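Local structure of uncharacterized conserved (Bdellovibrio bacteriovorus, 7O21) at residues K212-P224 with G288-P300. The protein is probably an L,D-carboxypeptidase of the YkuD family that trims peptidoglycan peptides and so generates the curved shape of the predatory cell. Residues are numbered along the deposited sequence; the frame is centred on the assembly and turned at random. Where two conformers were deposited one is given.
Sequences KYQTFYDEGFKAP and GDTYKIIREEWAP. With EDO (1,2-ethanediol), chain L.
The Y217 ring receives I293 on one face, with F221 CD1 and E296 OE1 at its edge. I293 CD1 sits over the face, 4.0 Å from the Y217 ring centroid, which meets the criteria for a CH-pi contact. Y217 CE1 in turn lies 3.5 Å above the Y213 ring plane, offset toward the rim. E296 OE1 accepts from Y217 OH at 2.6 Å through its syn lone pair, on the side of OE2, and the ring and carboxylate planes lie only 20° apart. E296 reaches this edge because its CG is anti to the backbone N (chi1 -178°) and the chain stays extended beyond. OE2 takes a water shared with Y213 OH and a salt bridge from K280, so the carboxylate is gripped at both ends. W231 NE1 bonds Y213 OH and W201 NE1 bonds Y217 OH. F221 turns its own ring edge to E296 CB, CE1 approaching to 3.8 Å. One face of the R295 guanidinium is lined by the K222 side chain, while its NH2 bonds back to I294 O; K222 N meets that same oxygen from the opposite face of the carbonyl plane, at 3.1 Å.

Parallel pairing of Y217 with I293 rests on two backbone bonds: I293 N to F216 O, nearly straight at 178°, and D218 N to I293 O. K292 extends the grip, its NZ donating to T215 O at 2.8 Å. After this pairing, and before K222 N bonds to I294 O, the chain turns a corner at E219 and G220, where D218 OD2 accepts from G220 N in an Asx turn.

The segment thus lines strand 290-300, the outermost strand, within this chain, of the antiparallel sheet in the NTF2-like domain; I294 and R295 form a classic bulge opposite Y283 of strand 275-287. Helix 184-206, through W201, and helix 228-241, through W231 and M232, enclose the aromatic side, while I294, R295 and E297 pack on helix 121-126 of the catalytic domain.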
loop_
_atom_site.group_PDB
_atom_site.type_symbol
_atom_site.label_atom_id
_atom_site.label_comp_id
_atom_site.label_asym_id
_atom_site.label_seq_id
_atom_site.Cartn_x
_atom_site.Cartn_y
_atom_site.Cartn_z
ATOM N N LYS A 212 4.670 -18.898 27.258
ATOM C CA LYS A 212 3.280 -18.922 26.816
ATOM C C LYS A 212 3.090 -18.083 25.557
ATOM O O LYS A 212 2.468 -18.533 24.586
ATOM C CB LYS A 212 2.359 -18.450 27.941
ATOM C CG LYS A 212 0.872 -18.544 27.603
ATOM C CD LYS A 212 0.439 -19.962 27.329
ATOM C CE LYS A 212 -1.056 -20.052 27.023
ATOM N NZ LYS A 212 -1.918 -19.604 28.154
ATOM N N TYR A 213 3.635 -16.869 25.552
ATOM C CA TYR A 213 3.462 -15.970 24.414
ATOM C C TYR A 213 3.954 -16.612 23.120
ATOM O O TYR A 213 3.295 -16.504 22.073
ATOM C CB TYR A 213 4.212 -14.678 24.717
ATOM C CG TYR A 213 4.273 -13.640 23.626
ATOM C CD1 TYR A 213 3.233 -12.739 23.437
ATOM C CD2 TYR A 213 5.405 -13.505 22.839
ATOM C CE1 TYR A 213 3.317 -11.747 22.467
ATOM C CE2 TYR A 213 5.497 -12.531 21.880
ATOM C CZ TYR A 213 4.450 -11.655 21.695
ATOM O OH TYR A 213 4.556 -10.678 20.744
ATOM N N GLN A 214 5.102 -17.301 23.172
ATOM C CA GLN A 214 5.667 -17.913 21.973
ATOM C C GLN A 214 4.717 -18.919 21.335
ATOM O O GLN A 214 4.745 -19.091 20.109
ATOM C CB GLN A 214 6.985 -18.620 22.297
ATOM C CG GLN A 214 8.181 -17.709 22.437
ATOM C CD GLN A 214 9.462 -18.493 22.691
ATOM O OE1 GLN A 214 9.419 -19.664 23.067
ATOM N NE2 GLN A 214 10.605 -17.850 22.478
ATOM N N THR A 215 3.885 -19.599 22.133
ATOM C CA THR A 215 3.019 -20.636 21.580
ATOM C C THR A 215 2.007 -20.069 20.597
ATOM O O THR A 215 1.401 -20.835 19.841
ATOM C CB THR A 215 2.268 -21.417 22.669
ATOM O OG1 THR A 215 1.363 -20.562 23.370
ATOM C CG2 THR A 215 3.232 -22.099 23.655
ATOM N N PHE A 216 1.800 -18.754 20.603
ATOM C CA PHE A 216 0.821 -18.141 19.713
ATOM C C PHE A 216 1.368 -17.845 18.323
ATOM O O PHE A 216 0.589 -17.422 17.459
ATOM C CB PHE A 216 0.289 -16.845 20.330
ATOM C CG PHE A 216 -0.587 -17.058 21.521
ATOM C CD1 PHE A 216 -1.941 -17.276 21.370
ATOM C CD2 PHE A 216 -0.053 -17.052 22.807
ATOM C CE1 PHE A 216 -2.756 -17.482 22.472
ATOM C CE2 PHE A 216 -0.862 -17.246 23.907
ATOM C CZ PHE A 216 -2.207 -17.471 23.747
ATOM N N TYR A 217 2.661 -18.061 18.080
ATOM C CA TYR A 217 3.337 -17.598 16.872
ATOM C C TYR A 217 3.817 -18.764 16.019
ATOM O O TYR A 217 4.378 -19.737 16.534
ATOM C CB TYR A 217 4.511 -16.660 17.211
ATOM C CG TYR A 217 3.996 -15.343 17.724
ATOM C CD1 TYR A 217 3.581 -15.207 19.038
ATOM C CD2 TYR A 217 3.847 -14.258 16.874
ATOM C CE1 TYR A 217 3.069 -14.013 19.511
ATOM C CE2 TYR A 217 3.336 -13.063 17.335
ATOM C CZ TYR A 217 2.959 -12.943 18.649
ATOM O OH TYR A 217 2.417 -11.763 19.111
ATOM N N ASP A 218 3.593 -18.650 14.712
ATOM C CA ASP A 218 4.140 -19.611 13.764
ATOM C C ASP A 218 5.634 -19.372 13.587
ATOM O O ASP A 218 6.106 -18.234 13.610
ATOM C CB ASP A 218 3.446 -19.437 12.415
ATOM C CG ASP A 218 3.827 -20.521 11.428
ATOM O OD1 ASP A 218 3.205 -21.594 11.471
ATOM O OD2 ASP A 218 4.762 -20.307 10.627
ATOM N N GLU A 219 6.391 -20.455 13.385
ATOM C CA GLU A 219 7.825 -20.276 13.205
ATOM C C GLU A 219 8.167 -19.509 11.933
ATOM O O GLU A 219 9.270 -18.962 11.837
ATOM C CB GLU A 219 8.551 -21.623 13.293
ATOM C CG GLU A 219 8.704 -22.107 14.727
ATOM C CD GLU A 219 9.904 -23.014 14.929
ATOM O OE1 GLU A 219 10.810 -22.624 15.699
ATOM O OE2 GLU A 219 9.934 -24.113 14.337
ATOM N N GLY A 220 7.249 -19.429 10.974
ATOM C CA GLY A 220 7.469 -18.610 9.795
ATOM C C GLY A 220 6.935 -17.193 9.908
ATOM O O GLY A 220 6.758 -16.503 8.898
ATOM N N PHE A 221 6.668 -16.765 11.139
ATOM C CA PHE A 221 6.170 -15.418 11.399
ATOM C C PHE A 221 7.067 -14.370 10.757
ATOM O O PHE A 221 8.296 -14.503 10.726
ATOM C CB PHE A 221 6.160 -15.198 12.914
ATOM C CG PHE A 221 5.881 -13.784 13.330
ATOM C CD1 PHE A 221 4.578 -13.337 13.453
ATOM C CD2 PHE A 221 6.922 -12.903 13.606
ATOM C CE1 PHE A 221 4.307 -12.043 13.830
ATOM C CE2 PHE A 221 6.661 -11.600 13.990
ATOM C CZ PHE A 221 5.355 -11.160 14.107
ATOM N N LYS A 222 6.444 -13.303 10.273
ATOM C CA LYS A 222 7.173 -12.139 9.803
ATOM C C LYS A 222 6.389 -10.893 10.181
ATOM O O LYS A 222 5.155 -10.911 10.262
ATOM C CB LYS A 222 7.367 -12.172 8.283
ATOM C CG LYS A 222 8.315 -13.258 7.809
ATOM C CD LYS A 222 8.235 -13.432 6.301
ATOM C CE LYS A 222 8.993 -14.671 5.866
ATOM N NZ LYS A 222 10.271 -14.793 6.617
ATOM N N ALA A 223 7.123 -9.816 10.426
ATOM C CA ALA A 223 6.571 -8.478 10.540
ATOM C C ALA A 223 7.628 -7.552 9.971
ATOM O O ALA A 223 8.765 -7.981 9.767
ATOM C CB ALA A 223 6.281 -8.125 12.005
ATOM N N PRO A 224 7.278 -6.308 9.636
ATOM C CA PRO A 224 8.312 -5.408 9.096
ATOM C C PRO A 224 9.517 -5.324 10.019
ATOM O O PRO A 224 9.401 -4.876 11.164
ATOM C CB PRO A 224 7.584 -4.063 8.968
ATOM C CG PRO A 224 6.125 -4.448 8.796
ATOM C CD PRO A 224 5.951 -5.662 9.687
ATOM N N GLY A 288 -3.854 -27.206 13.965
ATOM C CA GLY A 288 -4.573 -28.194 14.754
ATOM C C GLY A 288 -5.925 -27.648 15.169
ATOM O O GLY A 288 -6.744 -27.257 14.329
ATOM N N ASP A 289 -6.170 -27.588 16.481
ATOM C CA ASP A 289 -7.423 -27.072 17.017
ATOM C C ASP A 289 -7.325 -25.618 17.463
ATOM O O ASP A 289 -8.232 -25.118 18.135
ATOM C CB ASP A 289 -7.948 -27.965 18.151
ATOM C CG ASP A 289 -7.161 -27.810 19.443
ATOM O OD1 ASP A 289 -6.139 -27.091 19.460
ATOM O OD2 ASP A 289 -7.563 -28.428 20.452
ATOM N N THR A 290 -6.254 -24.924 17.096
ATOM C CA THR A 290 -6.096 -23.534 17.503
ATOM C C THR A 290 -5.550 -22.723 16.332
ATOM O O THR A 290 -5.768 -23.102 15.175
ATOM C CB THR A 290 -5.219 -23.456 18.760
ATOM O OG1 THR A 290 -5.144 -22.104 19.223
ATOM C CG2 THR A 290 -3.823 -23.995 18.489
ATOM N N TYR A 291 -4.818 -21.638 16.617
ATOM C CA TYR A 291 -4.330 -20.722 15.593
ATOM C C TYR A 291 -2.913 -20.296 15.933
ATOM O O TYR A 291 -2.547 -20.211 17.105
ATOM C CB TYR A 291 -5.227 -19.464 15.497
ATOM C CG TYR A 291 -6.558 -19.784 14.891
ATOM C CD1 TYR A 291 -7.610 -20.205 15.693
ATOM C CD2 TYR A 291 -6.751 -19.725 13.517
ATOM C CE1 TYR A 291 -8.829 -20.528 15.147
ATOM C CE2 TYR A 291 -7.970 -20.057 12.966
ATOM C CZ TYR A 291 -8.997 -20.458 13.788
ATOM O OH TYR A 291 -10.214 -20.793 13.235
ATOM N N LYS A 292 -2.122 -20.030 14.898
ATOM C CA LYS A 292 -0.792 -19.458 15.067
ATOM C C LYS A 292 -0.645 -18.198 14.229
ATOM O O LYS A 292 -0.996 -18.185 13.039
ATOM C CB LYS A 292 0.319 -20.463 14.744
ATOM C CG LYS A 292 0.289 -21.654 15.691
ATOM C CD LYS A 292 1.671 -22.195 15.977
ATOM C CE LYS A 292 1.599 -23.296 17.018
ATOM N NZ LYS A 292 2.400 -22.957 18.231
ATOM N N ILE A 293 -0.107 -17.151 14.860
ATOM C CA ILE A 293 0.085 -15.859 14.217
ATOM C C ILE A 293 1.212 -15.938 13.195
ATOM O O ILE A 293 2.326 -16.385 13.504
ATOM C CB ILE A 293 0.362 -14.788 15.285
ATOM C CG1 ILE A 293 -0.831 -14.642 16.242
ATOM C CG2 ILE A 293 0.713 -13.474 14.642
ATOM C CD1 ILE A 293 -0.508 -13.790 17.476
ATOM N N ILE A 294 0.919 -15.534 11.958
ATOM C CA ILE A 294 1.894 -15.495 10.875
ATOM C C ILE A 294 2.382 -14.083 10.581
ATOM O O ILE A 294 3.461 -13.904 10.017
ATOM C CB ILE A 294 1.352 -16.164 9.598
ATOM C CG1 ILE A 294 0.055 -15.497 9.134
ATOM C CG2 ILE A 294 1.142 -17.646 9.854
ATOM C CD1 ILE A 294 -0.221 -15.739 7.659
ATOM N N ARG A 295 1.580 -13.068 10.902
ATOM C CA ARG A 295 1.967 -11.683 10.656
ATOM C C ARG A 295 1.300 -10.823 11.721
ATOM O O ARG A 295 0.199 -11.130 12.174
ATOM C CB ARG A 295 1.493 -11.182 9.280
ATOM C CG ARG A 295 1.821 -12.056 8.064
ATOM C CD ARG A 295 3.275 -11.880 7.615
ATOM N NE ARG A 295 3.585 -12.624 6.393
ATOM C CZ ARG A 295 4.102 -13.850 6.357
ATOM N NH1 ARG A 295 4.347 -14.424 5.187
ATOM N NH2 ARG A 295 4.359 -14.517 7.479
ATOM N N GLU A 296 1.983 -9.765 12.147
ATOM C CA GLU A 296 1.430 -8.851 13.143
ATOM C C GLU A 296 1.882 -7.445 12.775
ATOM O O GLU A 296 3.087 -7.191 12.667
ATOM C CB GLU A 296 1.922 -9.233 14.543
ATOM C CG GLU A 296 1.354 -8.368 15.673
ATOM C CD GLU A 296 1.627 -8.929 17.045
ATOM O OE1 GLU A 296 1.932 -10.136 17.135
ATOM O OE2 GLU A 296 1.538 -8.187 18.049
ATOM N N GLU A 297 0.919 -6.540 12.574
ATOM C CA GLU A 297 1.186 -5.180 12.122
ATOM C C GLU A 297 0.760 -4.176 13.184
ATOM O O GLU A 297 -0.167 -4.419 13.962
ATOM C CB GLU A 297 0.428 -4.867 10.828
ATOM C CG GLU A 297 0.821 -5.725 9.629
ATOM C CD GLU A 297 0.021 -5.394 8.371
ATOM O OE1 GLU A 297 -1.214 -5.188 8.459
ATOM O OE2 GLU A 297 0.632 -5.336 7.285
ATOM N N TRP A 298 1.454 -3.039 13.212
ATOM C CA TRP A 298 1.114 -1.947 14.113
ATOM C C TRP A 298 1.317 -0.644 13.356
ATOM O O TRP A 298 2.346 -0.458 12.693
ATOM C CB TRP A 298 1.993 -1.981 15.375
ATOM C CG TRP A 298 1.665 -0.923 16.428
ATOM C CD1 TRP A 298 0.841 -1.065 17.511
ATOM C CD2 TRP A 298 2.208 0.408 16.511
ATOM N NE1 TRP A 298 0.817 0.099 18.244
ATOM C CE2 TRP A 298 1.636 1.019 17.646
ATOM C CE3 TRP A 298 3.095 1.144 15.720
ATOM C CZ2 TRP A 298 1.946 2.333 18.026
ATOM C CZ3 TRP A 298 3.394 2.449 16.097
ATOM C CH2 TRP A 298 2.819 3.025 17.238
ATOM N N ALA A 299 0.317 0.234 13.416
ATOM C CA ALA A 299 0.435 1.568 12.843
ATOM C C ALA A 299 0.045 2.586 13.907
ATOM O O ALA A 299 -0.922 2.372 14.641
ATOM C CB ALA A 299 -0.493 1.705 11.624
ATOM N N PRO A 300 0.785 3.687 14.039
ATOM C CA PRO A 300 0.487 4.633 15.117
ATOM C C PRO A 300 -0.878 5.277 14.930
ATOM O O PRO A 300 -1.359 5.463 13.809
ATOM C CB PRO A 300 1.612 5.673 15.001
ATOM C CG PRO A 300 2.044 5.600 13.586
ATOM C CD PRO A 300 1.853 4.171 13.148
HETATM C C1 EDO L . -0.483 -23.440 10.044
HETATM O O1 EDO L . 0.537 -23.445 9.038
HETATM C C2 EDO L . -0.172 -22.377 11.092
HETATM O O2 EDO L . 0.926 -22.793 11.913
HETATM O O HOH W 1 2.713 -8.772 20.388
HETATM O O HOH W 2 -1.372 -21.484 19.265
HETATM O O HOH W 3 4.883 -21.968 17.660
HETATM O O HOH W 4 5.851 -17.025 5.879
#